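Local atomic coordinates of penicillin-binding protein A (Mycobacterium tuberculosis, PDB entry 3UN7), a protein that probably cross-links the peptidoglycan of the mycobacterial cell wall as a penicillin-binding D,D-transpeptidase and takes part in the regulation of cell length. Residues A[46-51]-A[153-158]; A[183-188]-A[285-290]; A[214-219]-A[241-246]; A[389-394]-A[418-423]; A[409-414]-A[431-436]. One frame throughout, in Å; residues are numbered along the deposited sequence.

Contact 1 (A[46-51]-A[153-158])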
# COMPACT_ATOMS: atom_id res chain seq x y z
N LEU A 46 12.18 1.29 -29.80
CA LEU A 46 11.29 0.34 -29.15
C LEU A 46 11.46 0.40 -27.63
O LEU A 46 12.58 0.35 -27.14
CB LEU A 46 11.51 -1.08 -29.66
CG LEU A 46 10.72 -2.19 -28.93
CD1 LEU A 46 9.25 -2.17 -29.36
CD2 LEU A 46 11.35 -3.55 -29.21
N ARG A 47 10.34 0.50 -26.91
CA ARG A 47 10.37 0.56 -25.45
C ARG A 47 10.51 -0.85 -24.91
O ARG A 47 9.78 -1.75 -25.34
CB ARG A 47 9.08 1.19 -24.91
CG ARG A 47 9.17 1.72 -23.49
CD ARG A 47 10.20 2.83 -23.39
NE ARG A 47 10.18 3.55 -22.11
CZ ARG A 47 11.17 4.34 -21.69
NH1 ARG A 47 12.27 4.49 -22.43
NH2 ARG A 47 11.06 4.99 -20.53
N VAL A 48 11.42 -1.02 -23.94
CA VAL A 48 11.71 -2.34 -23.36
C VAL A 48 11.57 -2.30 -21.83
O VAL A 48 12.03 -1.34 -21.19
CB VAL A 48 13.13 -2.83 -23.77
CG1 VAL A 48 13.43 -4.21 -23.17
CG2 VAL A 48 13.23 -2.91 -25.29
N TYR A 49 10.94 -3.32 -21.27
CA TYR A 49 10.72 -3.44 -19.83
C TYR A 49 11.36 -4.75 -19.43
O TYR A 49 10.76 -5.81 -19.64
CB TYR A 49 9.20 -3.47 -19.52
CG TYR A 49 8.50 -2.23 -20.02
CD1 TYR A 49 7.98 -2.16 -21.31
CD2 TYR A 49 8.39 -1.09 -19.20
CE1 TYR A 49 7.35 -1.00 -21.77
CE2 TYR A 49 7.79 0.07 -19.67
CZ TYR A 49 7.27 0.11 -20.94
OH TYR A 49 6.65 1.26 -21.37
N PRO A 50 12.60 -4.70 -18.89
CA PRO A 50 13.36 -5.94 -18.65
C PRO A 50 12.91 -6.82 -17.48
O PRO A 50 13.27 -7.99 -17.44
CB PRO A 50 14.80 -5.44 -18.44
CG PRO A 50 14.64 -4.08 -17.87
CD PRO A 50 13.38 -3.50 -18.53
N ASN A 51 12.13 -6.27 -16.53
CA ASN A 51 11.52 -7.11 -15.50
C ASN A 51 10.04 -6.73 -15.42
O ASN A 51 9.57 -6.15 -14.42
CB ASN A 51 12.24 -6.95 -14.15
CG ASN A 51 11.95 -8.09 -13.19
OD1 ASN A 51 11.08 -8.93 -13.43
ND2 ASN A 51 12.70 -8.14 -12.08
N ASP A 153 2.52 -7.76 -18.73
CA ASP A 153 3.79 -7.47 -19.38
C ASP A 153 3.67 -6.22 -20.27
O ASP A 153 3.11 -6.30 -21.36
CB ASP A 153 4.23 -8.70 -20.18
CG ASP A 153 5.53 -8.50 -20.92
OD1 ASP A 153 6.13 -7.41 -20.81
OD2 ASP A 153 5.96 -9.45 -21.60
N PRO A 154 4.19 -5.06 -19.81
CA PRO A 154 4.12 -3.85 -20.65
C PRO A 154 4.80 -3.98 -22.01
O PRO A 154 4.52 -3.19 -22.88
CB PRO A 154 4.83 -2.78 -19.80
CG PRO A 154 4.62 -3.27 -18.38
CD PRO A 154 4.83 -4.76 -18.51
N ASN A 155 5.67 -4.99 -22.18
CA ASN A 155 6.30 -5.22 -23.50
C ASN A 155 5.28 -5.51 -24.57
O ASN A 155 5.49 -5.19 -25.74
CB ASN A 155 7.33 -6.35 -23.44
CG ASN A 155 8.55 -5.96 -22.64
OD1 ASN A 155 9.31 -5.08 -23.06
ND2 ASN A 155 8.73 -6.58 -21.47
N LEU A 156 4.16 -6.11 -24.17
CA LEU A 156 3.05 -6.38 -25.07
C LEU A 156 2.45 -5.13 -25.71
O LEU A 156 2.16 -5.11 -26.93
CB LEU A 156 1.94 -7.12 -24.32
CG LEU A 156 2.18 -8.62 -24.06
CD1 LEU A 156 1.09 -9.20 -23.13
CD2 LEU A 156 2.30 -9.42 -25.36
N LEU A 157 2.25 -4.11 -24.88
CA LEU A 157 1.67 -2.84 -25.31
C LEU A 157 2.70 -1.92 -25.97
O LEU A 157 2.33 -1.02 -26.72
CB LEU A 157 0.91 -2.18 -24.14
CG LEU A 157 -0.27 -3.10 -23.75
CD1 LEU A 157 -1.09 -2.58 -22.58
CD2 LEU A 157 -1.18 -3.33 -24.95
N ALA A 158 3.98 -2.21 -25.76
CA ALA A 158 5.07 -1.51 -26.42
C ALA A 158 5.41 -2.12 -27.80
O ALA A 158 6.28 -1.62 -28.52
CB ALA A 158 6.29 -1.50 -25.52
O HOH W 1 9.62 -4.33 -25.71

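Contact 2 (A[183-188]-A[285-290])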
# COMPACT_ATOMS: atom_id res chain seq x y z
N ARG A 183 -3.29 -2.34 -7.89
CA ARG A 183 -4.03 -2.58 -6.66
C ARG A 183 -3.46 -1.83 -5.45
O ARG A 183 -4.19 -1.58 -4.49
CB ARG A 183 -4.08 -4.09 -6.36
CG ARG A 183 -5.02 -4.83 -7.29
CD ARG A 183 -5.02 -6.36 -7.11
NE ARG A 183 -6.28 -6.90 -7.62
CZ ARG A 183 -6.55 -7.14 -8.90
NH1 ARG A 183 -7.75 -7.61 -9.23
NH2 ARG A 183 -5.64 -6.91 -9.86
N ALA A 184 -2.18 -1.49 -5.49
CA ALA A 184 -1.52 -0.81 -4.37
C ALA A 184 -2.06 0.60 -4.13
O ALA A 184 -2.06 1.07 -2.99
CB ALA A 184 -0.03 -0.75 -4.61
N ILE A 185 -2.49 1.27 -5.20
CA ILE A 185 -2.89 2.70 -5.12
C ILE A 185 -4.21 3.06 -5.77
O ILE A 185 -4.73 4.13 -5.51
CB ILE A 185 -1.82 3.63 -5.72
CG1 ILE A 185 -1.61 3.36 -7.24
CG2 ILE A 185 -0.52 3.52 -4.94
CD1 ILE A 185 -0.74 4.42 -7.95
N SER A 186 -4.73 2.20 -6.65
CA SER A 186 -5.92 2.52 -7.46
C SER A 186 -7.19 1.86 -6.95
O SER A 186 -8.28 2.19 -7.41
CB SER A 186 -5.72 2.11 -8.93
OG SER A 186 -4.71 2.89 -9.55
N GLU A 187 -7.05 0.90 -6.04
CA GLU A 187 -8.21 0.15 -5.56
C GLU A 187 -8.29 0.29 -4.05
O GLU A 187 -7.25 0.34 -3.37
CB GLU A 187 -8.10 -1.33 -5.98
CG GLU A 187 -9.34 -2.22 -5.68
CD GLU A 187 -9.28 -3.60 -6.37
OE1 GLU A 187 -8.55 -3.74 -7.39
OE2 GLU A 187 -9.95 -4.55 -5.90
N THR A 188 -9.51 0.37 -3.52
CA THR A 188 -9.71 0.44 -2.08
C THR A 188 -10.37 -0.85 -1.63
O THR A 188 -11.11 -1.49 -2.39
CB THR A 188 -10.59 1.62 -1.64
OG1 THR A 188 -11.83 1.56 -2.35
CG2 THR A 188 -9.91 2.96 -1.88
N THR A 285 1.94 11.14 -6.45
CA THR A 285 3.20 10.57 -5.95
C THR A 285 4.41 10.52 -6.90
O THR A 285 5.48 10.12 -6.46
CB THR A 285 2.99 9.13 -5.41
OG1 THR A 285 2.49 8.30 -6.45
CG2 THR A 285 2.03 9.09 -4.17
N PRO A 286 4.28 10.95 -8.18
CA PRO A 286 3.27 11.69 -8.97
C PRO A 286 2.14 10.83 -9.53
O PRO A 286 1.29 11.36 -10.26
CB PRO A 286 4.09 12.24 -10.12
CG PRO A 286 5.07 11.10 -10.38
CD PRO A 286 5.45 10.62 -9.03
N LEU A 287 2.13 9.53 -9.21
CA LEU A 287 0.98 8.68 -9.55
C LEU A 287 -0.21 9.07 -8.68
O LEU A 287 -0.04 9.32 -7.49
CB LEU A 287 1.29 7.19 -9.37
CG LEU A 287 2.52 6.62 -10.08
CD1 LEU A 287 2.51 5.11 -10.04
CD2 LEU A 287 2.56 7.11 -11.53
N GLN A 288 -1.39 9.10 -9.28
CA GLN A 288 -2.62 9.39 -8.53
C GLN A 288 -2.99 8.20 -7.64
O GLN A 288 -2.90 7.03 -8.06
CB GLN A 288 -3.79 9.69 -9.48
CG GLN A 288 -3.56 10.91 -10.40
CD GLN A 288 -4.84 11.44 -11.04
OE1 GLN A 288 -5.95 11.10 -10.63
NE2 GLN A 288 -4.67 12.28 -12.06
N VAL A 289 -3.40 8.50 -6.42
CA VAL A 289 -3.82 7.49 -5.45
C VAL A 289 -5.31 7.67 -5.20
O VAL A 289 -5.78 8.81 -5.03
CB VAL A 289 -3.03 7.64 -4.14
CG1 VAL A 289 -3.45 6.58 -3.09
CG2 VAL A 289 -1.52 7.53 -4.44
N ALA A 290 -6.06 6.56 -5.19
CA ALA A 290 -7.47 6.56 -4.84
C ALA A 290 -7.64 7.05 -3.41
O ALA A 290 -6.85 6.70 -2.52
CB ALA A 290 -8.05 5.15 -4.98
O HOH W 2 -5.23 5.70 -8.38

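Contact 3 (A[214-219]-A[241-246])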
# COMPACT_ATOMS: atom_id res chain seq x y z
N LEU A 214 -12.62 -3.98 28.89
CA LEU A 214 -13.66 -4.09 27.86
C LEU A 214 -14.20 -5.52 27.79
O LEU A 214 -13.53 -6.47 28.22
CB LEU A 214 -13.10 -3.71 26.49
CG LEU A 214 -12.41 -2.35 26.36
CD1 LEU A 214 -11.54 -2.31 25.08
CD2 LEU A 214 -13.43 -1.26 26.38
N THR A 215 -15.39 -5.66 27.22
CA THR A 215 -16.04 -6.97 27.13
C THR A 215 -15.17 -8.04 26.48
O THR A 215 -14.45 -7.78 25.51
CB THR A 215 -17.43 -6.91 26.44
OG1 THR A 215 -18.00 -8.22 26.43
CG2 THR A 215 -17.34 -6.38 25.01
N ALA A 216 -15.22 -9.23 27.06
CA ALA A 216 -14.55 -10.40 26.51
C ALA A 216 -15.56 -11.31 25.82
O ALA A 216 -15.19 -12.36 25.31
CB ALA A 216 -13.82 -11.15 27.62
N ALA A 217 -16.83 -10.87 25.80
CA ALA A 217 -17.95 -11.65 25.26
C ALA A 217 -17.73 -12.10 23.81
O ALA A 217 -17.22 -11.33 23.02
CB ALA A 217 -19.27 -10.85 25.37
N PRO A 218 -18.13 -13.35 23.48
CA PRO A 218 -17.99 -13.91 22.14
C PRO A 218 -18.91 -13.26 21.09
O PRO A 218 -18.61 -13.33 19.90
CB PRO A 218 -18.34 -15.38 22.33
CG PRO A 218 -19.24 -15.40 23.51
CD PRO A 218 -18.74 -14.32 24.42
N THR A 219 -20.01 -12.67 21.53
CA THR A 219 -20.89 -11.90 20.64
C THR A 219 -21.35 -10.61 21.31
O THR A 219 -21.38 -10.52 22.54
CB THR A 219 -22.14 -12.68 20.16
OG1 THR A 219 -23.03 -12.91 21.26
CG2 THR A 219 -21.76 -14.00 19.49
N PRO A 241 -14.62 -12.22 32.55
CA PRO A 241 -15.70 -11.37 32.02
C PRO A 241 -15.21 -10.23 31.11
O PRO A 241 -15.86 -9.92 30.11
CB PRO A 241 -16.36 -10.80 33.28
CG PRO A 241 -16.05 -11.80 34.36
CD PRO A 241 -14.68 -12.34 34.02
N THR A 242 -14.08 -9.63 31.47
CA THR A 242 -13.52 -8.51 30.70
C THR A 242 -12.04 -8.72 30.42
O THR A 242 -11.42 -9.61 31.00
CB THR A 242 -13.72 -7.17 31.45
OG1 THR A 242 -13.03 -7.23 32.70
CG2 THR A 242 -15.22 -6.91 31.71
N VAL A 243 -11.47 -7.91 29.51
CA VAL A 243 -10.02 -7.89 29.28
C VAL A 243 -9.57 -6.44 29.11
O VAL A 243 -10.37 -5.57 28.77
CB VAL A 243 -9.58 -8.69 28.02
CG1 VAL A 243 -9.72 -10.22 28.25
CG2 VAL A 243 -10.35 -8.24 26.79
N SER A 244 -8.29 -6.20 29.35
CA SER A 244 -7.71 -4.88 29.15
C SER A 244 -7.73 -4.53 27.66
O SER A 244 -7.68 -5.41 26.80
CB SER A 244 -6.27 -4.85 29.66
OG SER A 244 -5.41 -5.61 28.82
N LEU A 245 -7.82 -3.23 27.37
CA LEU A 245 -7.66 -2.73 26.00
C LEU A 245 -6.41 -3.32 25.36
O LEU A 245 -6.47 -3.79 24.23
CB LEU A 245 -7.63 -1.19 26.00
CG LEU A 245 -7.70 -0.38 24.69
CD1 LEU A 245 -8.26 1.02 24.96
CD2 LEU A 245 -6.35 -0.29 24.05
N ARG A 246 -5.28 -3.33 26.06
CA ARG A 246 -4.05 -3.92 25.51
C ARG A 246 -4.26 -5.38 25.10
O ARG A 246 -3.87 -5.79 24.00
CB ARG A 246 -2.85 -3.81 26.47
CG ARG A 246 -1.58 -4.54 25.98
CD ARG A 246 -1.21 -5.77 26.85
NE ARG A 246 -0.39 -6.78 26.15
CZ ARG A 246 0.76 -6.53 25.51
NH1 ARG A 246 1.25 -5.30 25.44
NH2 ARG A 246 1.41 -7.53 24.92

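Contact 4 (A[389-394]-A[418-423])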
# COMPACT_ATOMS: atom_id res chain seq x y z
N GLY A 389 16.82 -10.93 15.75
CA GLY A 389 17.37 -9.63 16.18
C GLY A 389 16.64 -8.45 15.58
O GLY A 389 17.16 -7.33 15.55
N VAL A 390 15.44 -8.69 15.07
CA VAL A 390 14.63 -7.62 14.52
C VAL A 390 13.24 -7.68 15.15
O VAL A 390 12.50 -8.66 14.99
CB VAL A 390 14.57 -7.62 12.97
CG1 VAL A 390 13.48 -6.68 12.47
CG2 VAL A 390 15.91 -7.20 12.36
N GLN A 391 12.92 -6.63 15.88
CA GLN A 391 11.62 -6.49 16.52
C GLN A 391 10.66 -5.83 15.54
O GLN A 391 10.93 -4.75 15.02
CB GLN A 391 11.76 -5.64 17.79
CG GLN A 391 10.53 -5.64 18.66
CD GLN A 391 10.68 -4.72 19.86
OE1 GLN A 391 11.01 -3.54 19.72
NE2 GLN A 391 10.43 -5.27 21.04
N ILE A 392 9.53 -6.48 15.31
CA ILE A 392 8.56 -6.00 14.33
C ILE A 392 7.31 -5.58 15.10
O ILE A 392 6.89 -6.29 16.02
CB ILE A 392 8.19 -7.10 13.31
CG1 ILE A 392 9.39 -7.47 12.45
CG2 ILE A 392 7.02 -6.67 12.41
CD1 ILE A 392 9.15 -8.66 11.52
N ALA A 393 6.76 -4.42 14.76
CA ALA A 393 5.47 -3.98 15.25
C ALA A 393 4.51 -4.26 14.11
O ALA A 393 4.78 -3.87 12.97
CB ALA A 393 5.49 -2.48 15.56
N SER A 394 3.39 -4.90 14.39
CA SER A 394 2.47 -5.27 13.32
C SER A 394 1.02 -5.31 13.76
O SER A 394 0.71 -5.24 14.95
CB SER A 394 2.87 -6.64 12.76
OG SER A 394 2.50 -7.67 13.66
N ALA A 418 9.45 -1.88 11.19
CA ALA A 418 10.60 -2.49 11.83
C ALA A 418 11.86 -1.70 11.47
O ALA A 418 11.87 -1.02 10.46
CB ALA A 418 10.74 -3.95 11.36
N PRO A 419 12.91 -1.75 12.33
CA PRO A 419 12.89 -2.29 13.69
C PRO A 419 11.95 -1.42 14.50
O PRO A 419 11.92 -0.20 14.29
CB PRO A 419 14.33 -2.09 14.17
CG PRO A 419 15.14 -1.97 12.94
CD PRO A 419 14.25 -1.25 11.97
N ALA A 420 11.18 -2.02 15.40
CA ALA A 420 10.09 -1.29 16.03
C ALA A 420 10.56 -0.05 16.78
O ALA A 420 9.82 0.93 16.88
CB ALA A 420 9.29 -2.20 16.97
N GLN A 421 11.78 -0.09 17.31
CA GLN A 421 12.27 1.00 18.17
C GLN A 421 12.95 2.14 17.42
O GLN A 421 13.13 3.23 17.98
CB GLN A 421 13.19 0.47 19.26
CG GLN A 421 12.45 -0.11 20.43
CD GLN A 421 13.37 -0.73 21.46
OE1 GLN A 421 13.47 -1.95 21.55
NE2 GLN A 421 14.03 0.11 22.25
N ALA A 422 13.29 1.90 16.16
CA ALA A 422 13.89 2.91 15.28
C ALA A 422 13.64 2.50 13.83
O ALA A 422 14.54 2.04 13.16
CB ALA A 422 15.38 3.03 15.56
N PRO A 423 12.37 2.61 13.37
CA PRO A 423 11.93 2.00 12.11
C PRO A 423 12.60 2.51 10.83
O PRO A 423 12.90 3.70 10.70
CB PRO A 423 10.43 2.30 12.08
CG PRO A 423 10.06 2.57 13.52
CD PRO A 423 11.26 3.26 14.08

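Contact 5 (A[409-414]-A[431-436])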
# COMPACT_ATOMS: atom_id res chain seq x y z
N PRO A 409 -14.61 -15.74 0.99
CA PRO A 409 -13.38 -15.73 1.79
C PRO A 409 -12.93 -14.29 2.00
O PRO A 409 -12.79 -13.55 1.02
CB PRO A 409 -12.37 -16.47 0.89
CG PRO A 409 -13.18 -17.28 -0.04
CD PRO A 409 -14.46 -16.53 -0.25
N PRO A 410 -12.78 -13.87 3.25
CA PRO A 410 -12.32 -12.51 3.55
C PRO A 410 -10.89 -12.24 3.06
O PRO A 410 -10.15 -13.18 2.79
CB PRO A 410 -12.38 -12.46 5.08
CG PRO A 410 -13.40 -13.50 5.44
CD PRO A 410 -13.12 -14.60 4.49
N HIS A 411 -10.54 -10.96 2.94
CA HIS A 411 -9.18 -10.55 2.62
C HIS A 411 -8.26 -10.75 3.82
O HIS A 411 -8.73 -10.76 4.95
CB HIS A 411 -9.15 -9.07 2.24
CG HIS A 411 -10.03 -8.71 1.08
ND1 HIS A 411 -10.14 -9.51 -0.04
CD2 HIS A 411 -10.81 -7.63 0.85
CE1 HIS A 411 -10.97 -8.94 -0.90
NE2 HIS A 411 -11.39 -7.80 -0.38
N ALA A 412 -6.96 -10.88 3.57
CA ALA A 412 -5.99 -11.00 4.66
C ALA A 412 -5.05 -9.83 4.54
O ALA A 412 -4.48 -9.61 3.47
CB ALA A 412 -5.24 -12.30 4.56
N TRP A 413 -4.90 -9.09 5.63
CA TRP A 413 -4.05 -7.92 5.69
C TRP A 413 -2.94 -8.14 6.71
O TRP A 413 -3.15 -8.80 7.73
CB TRP A 413 -4.84 -6.73 6.22
CG TRP A 413 -5.75 -5.99 5.28
CD1 TRP A 413 -7.10 -6.13 5.18
CD2 TRP A 413 -5.39 -4.90 4.41
NE1 TRP A 413 -7.61 -5.23 4.26
CE2 TRP A 413 -6.58 -4.45 3.79
CE3 TRP A 413 -4.17 -4.28 4.09
CZ2 TRP A 413 -6.59 -3.41 2.84
CZ3 TRP A 413 -4.18 -3.22 3.14
CH2 TRP A 413 -5.38 -2.81 2.53
N TYR A 414 -1.78 -7.54 6.44
CA TYR A 414 -0.71 -7.40 7.43
C TYR A 414 -0.16 -6.00 7.24
O TYR A 414 0.22 -5.63 6.14
CB TYR A 414 0.38 -8.42 7.15
CG TYR A 414 1.57 -8.45 8.11
CD1 TYR A 414 1.46 -9.03 9.38
CD2 TYR A 414 2.82 -7.96 7.72
CE1 TYR A 414 2.56 -9.10 10.24
CE2 TYR A 414 3.91 -8.03 8.55
CZ TYR A 414 3.78 -8.58 9.81
OH TYR A 414 4.88 -8.64 10.60
N VAL A 431 -3.73 -9.58 0.80
CA VAL A 431 -3.98 -10.78 0.02
C VAL A 431 -5.48 -10.92 -0.13
O VAL A 431 -6.19 -11.23 0.84
CB VAL A 431 -3.43 -12.07 0.70
CG1 VAL A 431 -3.77 -13.27 -0.14
CG2 VAL A 431 -1.91 -11.97 0.91
N GLU A 432 -5.97 -10.66 -1.34
CA GLU A 432 -7.39 -10.78 -1.63
C GLU A 432 -7.86 -12.23 -1.46
O GLU A 432 -7.23 -13.16 -1.97
CB GLU A 432 -7.69 -10.28 -3.05
CG GLU A 432 -7.41 -8.79 -3.23
CD GLU A 432 -8.00 -8.22 -4.50
OE1 GLU A 432 -9.13 -8.61 -4.87
OE2 GLU A 432 -7.34 -7.36 -5.12
N ASN A 433 -8.95 -12.40 -0.72
CA ASN A 433 -9.53 -13.71 -0.41
C ASN A 433 -8.54 -14.65 0.31
O ASN A 433 -8.67 -15.86 0.24
CB ASN A 433 -10.11 -14.37 -1.67
CG ASN A 433 -11.36 -13.66 -2.17
OD1 ASN A 433 -11.38 -12.45 -2.32
ND2 ASN A 433 -12.42 -14.43 -2.43
N GLY A 434 -7.56 -14.06 0.99
CA GLY A 434 -6.45 -14.81 1.57
C GLY A 434 -6.71 -15.24 3.01
O GLY A 434 -5.87 -15.91 3.63
N ALA A 435 -7.87 -14.85 3.54
CA ALA A 435 -8.22 -15.17 4.92
C ALA A 435 -8.23 -16.66 5.27
O ALA A 435 -8.64 -17.52 4.49
CB ALA A 435 -9.54 -14.53 5.33
N ASP A 436 -7.77 -16.88 6.50
CA ASP A 436 -7.56 -18.11 7.24
C ASP A 436 -8.83 -18.50 7.99
O ASP A 436 -9.67 -17.64 8.26
CB ASP A 436 -6.55 -17.70 8.31
CG ASP A 436 -5.53 -18.70 8.59
OD1 ASP A 436 -4.37 -18.40 8.24
OD2 ASP A 436 -5.86 -19.75 9.19

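Contact 1 (A[46-51]-A[153-158])
Where the end of edge strand 45-48, in the dimerisation-family region, meets the short helix about 154-157 of the transpeptidase region, the carboxamide of Asn155 pairs with the backbone of Tyr49. Asn155 ND2 donates to Tyr49 O over 2.8 Å in an almost straight bond (172°), with that oxygen close to the amide plane. Returning the bond, Tyr49 N reaches Asn155 OD1 at 3.0 Å, so the backbone N-H and C=O of Tyr49 are both taken up by one side-chain amide. A water donates to Asn155 OD1 and also to Arg47 O.

Asn155 CG lies anti to the carbonyl carbon and beside the backbone N (chi1 -70°). Its own segment helps to hold the amide's rotation: Asp153 OD1, the N-cap acceptor, receives Asn155 N from above the carboxylate plane and Asn155 ND2 through its syn lone pair (2.8 Å). Beside the amide, the Tyr49 ring carries Pro154 CB over its centre, 3.6 Å from the centroid and 13° off the normal, a CH-pi contact. Ala158 CB lies in the ring plane at the edge, 3.9 Å from Tyr49 CE1, and also approaches Arg47 O.

Arg47 turns its guanidinium away to a salt bridge with Glu72, while Val48 pairs with Tyr35 of strand 31-38. A side-chain amide thus takes the N-H and C=O of the residue just after an edge strand, next to a short helix whose start is capped by Asp153.

Contact 2 (A[183-188]-A[285-290])
Ile185 O takes the backbone N-H of Ala290 in a 2.8 Å bond, with the donor nearly along the C=O axis (C=O...N angle 174°). A second, softer approach to the same Ile185 O comes from Val289 CA, a CA-H...O contact of 3.5 Å. Water 2 adds a weak bond to Ile185 O while donating firmly to Gln288 O at 2.7 Å, and it also pairs with Ser186 OG.

Around this polar core the Ile185 side chain does most of the apolar work. Its CG1 stands in the crowded position between the backbone N and the carbonyl carbon (chi1 63°). From there the extended branch ends at CD1, which meets Leu287 CB at 3.7 Å and lies 3.4 Å from Gln288 O. Ile185 crosses both Leu287 and Val289 at about a right angle, and Val289 CG2 comes within 4.1 Å of Ile185 CB.

The contact joins two irregular loops of the transpeptidase domain, one leading to helix 196-205 and the other to helix 300-306; their touching parts run only 7° apart in direction although neither is a strand.

Further out, Leu287 O is gripped by Thr285 N and by Thr285 OG1 (2.9 Å), which closes the chain around the cis peptide bond before Pro286. On the other loop, Ala184 packs on strands 131-136 and 143-149 of the five-stranded sheet. Arg183 N bonds to Ser148 OG, and its guanidinium reaches the carbonyls of Ala177 and Ser178.

Contact 3 (A[214-219]-A[241-246])
Leu214 N donates to Val243 O over 2.8 Å, nearly straight at 173°, and Val243 N answers to Leu214 O at 2.8 Å. These two reciprocal bonds define Leu214 and Val243 as an antiparallel hydrogen-bonded pair. Thr215 and Thr242 follow as a non-hydrogen-bonded pair, their CA atoms 4.6 Å apart. One residue further, the pairing is longer: Ala216 N reaches Pro241 O at 3.2 Å, with the donor well tilted from the carbonyl plane.

Side chains fill in around this backbone. Leu214 and Leu245 lie side by side and point the same way, Leu214 CD1 coming to 4.2 Å from Leu245 CB; both side chains go on to pack against helix 254-264. Ala216 CB approaches Val243 CG1 at 4.3 Å and touches Cys237 as well. Thr242 lays CB beside Leu214 O at 3.3 Å. Its OG1, placed between the backbone N and the carbonyl carbon (chi1 62°), bonds to Gln213 NE2.

Where strand 213-215 ends, Thr215 OG1 accepts from Ala217 N (3.0 Å), an ST turn, where the chain leaves strand 242-244. At the far end of strand 242-244, Ser244 OG takes Glu247 N as the N-cap of helix 245-251.

These bonds describe a small two-stranded antiparallel sheet whose intervening excursion is tied by the Cys237-Cys253 disulfide to the residue just before helix 254-264, and whose second strand runs straight into an N-capped helix.

Contact 4 (A[389-394]-A[418-423])
Ala418 CB sits between two branched side chains, 4.0 Å from Val390 CG1 and 3.9 Å from Ile392 CG1. The methyl belongs to the last residue of strand 411-418, where the chain turns back toward strand 425-431. This is the tip of a beta hairpin in the five-stranded sheet, and the chain entering the edge strand 393-399 lies against it. Helix 446-458 backs the cluster, Leu458 touching Val390 and Ile454 touching both Ile392 and Ala418.

A second apolar point lies further along, where Ala420 CB meets Ala393 CB at 4.1 Å. Both of those alanines pack in addition on helix 364-379, through Val375 for Ala420 and Met374 for Ala393.

Between the two points runs the backbone link. Ala420 N donates to Gln391 O over 2.8 Å, bent at 141° and tilted from the carbonyl plane. Pro419 CA adds a CA-H...O contact of 3.4 Å to Gln391 O. The approach is made from a turn: the peptide bond before Pro419 is cis, and Pro419 to Ala422 form a type I turn closed by Ala422 N on Pro419 O.

Toward the polar edge, Gln391 sends CG anti to its backbone N (chi1 -170°) and extends beyond it past the Ala420 methyl, which its OE1 approaches at 3.5 Å. Gln421 crosses it obliquely, the two amide planes 48° apart, and the closest atoms there are two acceptors, Gln391 OE1 and Gln421 OE1, 3.5 Å from each other.

Contact 5 (A[409-414]-A[431-436])
With CG of His411 anti to its carbonyl carbon (chi1 -58°) and ND1 set by a chi2 of -40°, the imidazole turns ND1 toward the backbone of Asn433. Asn433 N donates to His411 ND1 at 3.2 Å and 164°, the donor lying in the ring plane at its edge. Glu432 CA also stands 3.4 Å from His411 ND1.

The donor is part of a type II turn from Val431 to Gly434, closed by Gly434 N on Val431 O. That oxygen is shared: Ala412 N reaches Val431 O at 2.9 Å from the opposite face of its plane. Val431 N returns a nearly linear bond to Ala412 O (2.8 Å), making Ala412 and Val431 an antiparallel hydrogen-bonded pair. Beyond the turn, Ala435 N bonds to Pro410 O at 2.9 Å, while Ala412 CB rests 3.6 Å from Gly434 C. Asn433 flanks Pro409, its ND2 3.7 Å from Pro409 CD.

Glu432 points its carboxylate to Tyr189 OH and Arg183 NE, and the His411 ring stacks on that of His401. The side chain of Pro410 is about 9 Å from that of Ser193, the probable acyl-ester nucleophile. Strand 411-418 runs here between strand 425-431 and strand 393-399, which carries the Lys-Thr-Gly motif of penicillin-binding proteins, while Val431 faces Ile449 of helix 446-458.

Contact 1 comes first along the chain and joins the dimerisation-family region to the transpeptidase region; the other four lie within the latter. Contact 3 is nested in the chain loop that contact 2 closes, whereas contacts 4 and 5 interleave along the chain, and both reach the five-stranded sheet, in which strands 393-399 and 411-418 are neighbours. There Tyr414 OH packs 3.4 Å from Ile392 CG2. Contacts 2 and 5 touch through the 2.8 Å salt bridge between Arg183 NE and Glu432 OE2, so the loop before helix 196-205 is bound to the turn that follows strand 425-431. Contacts 1 and 3, centres 54 Å apart, lie on opposite sides of the chain's centre.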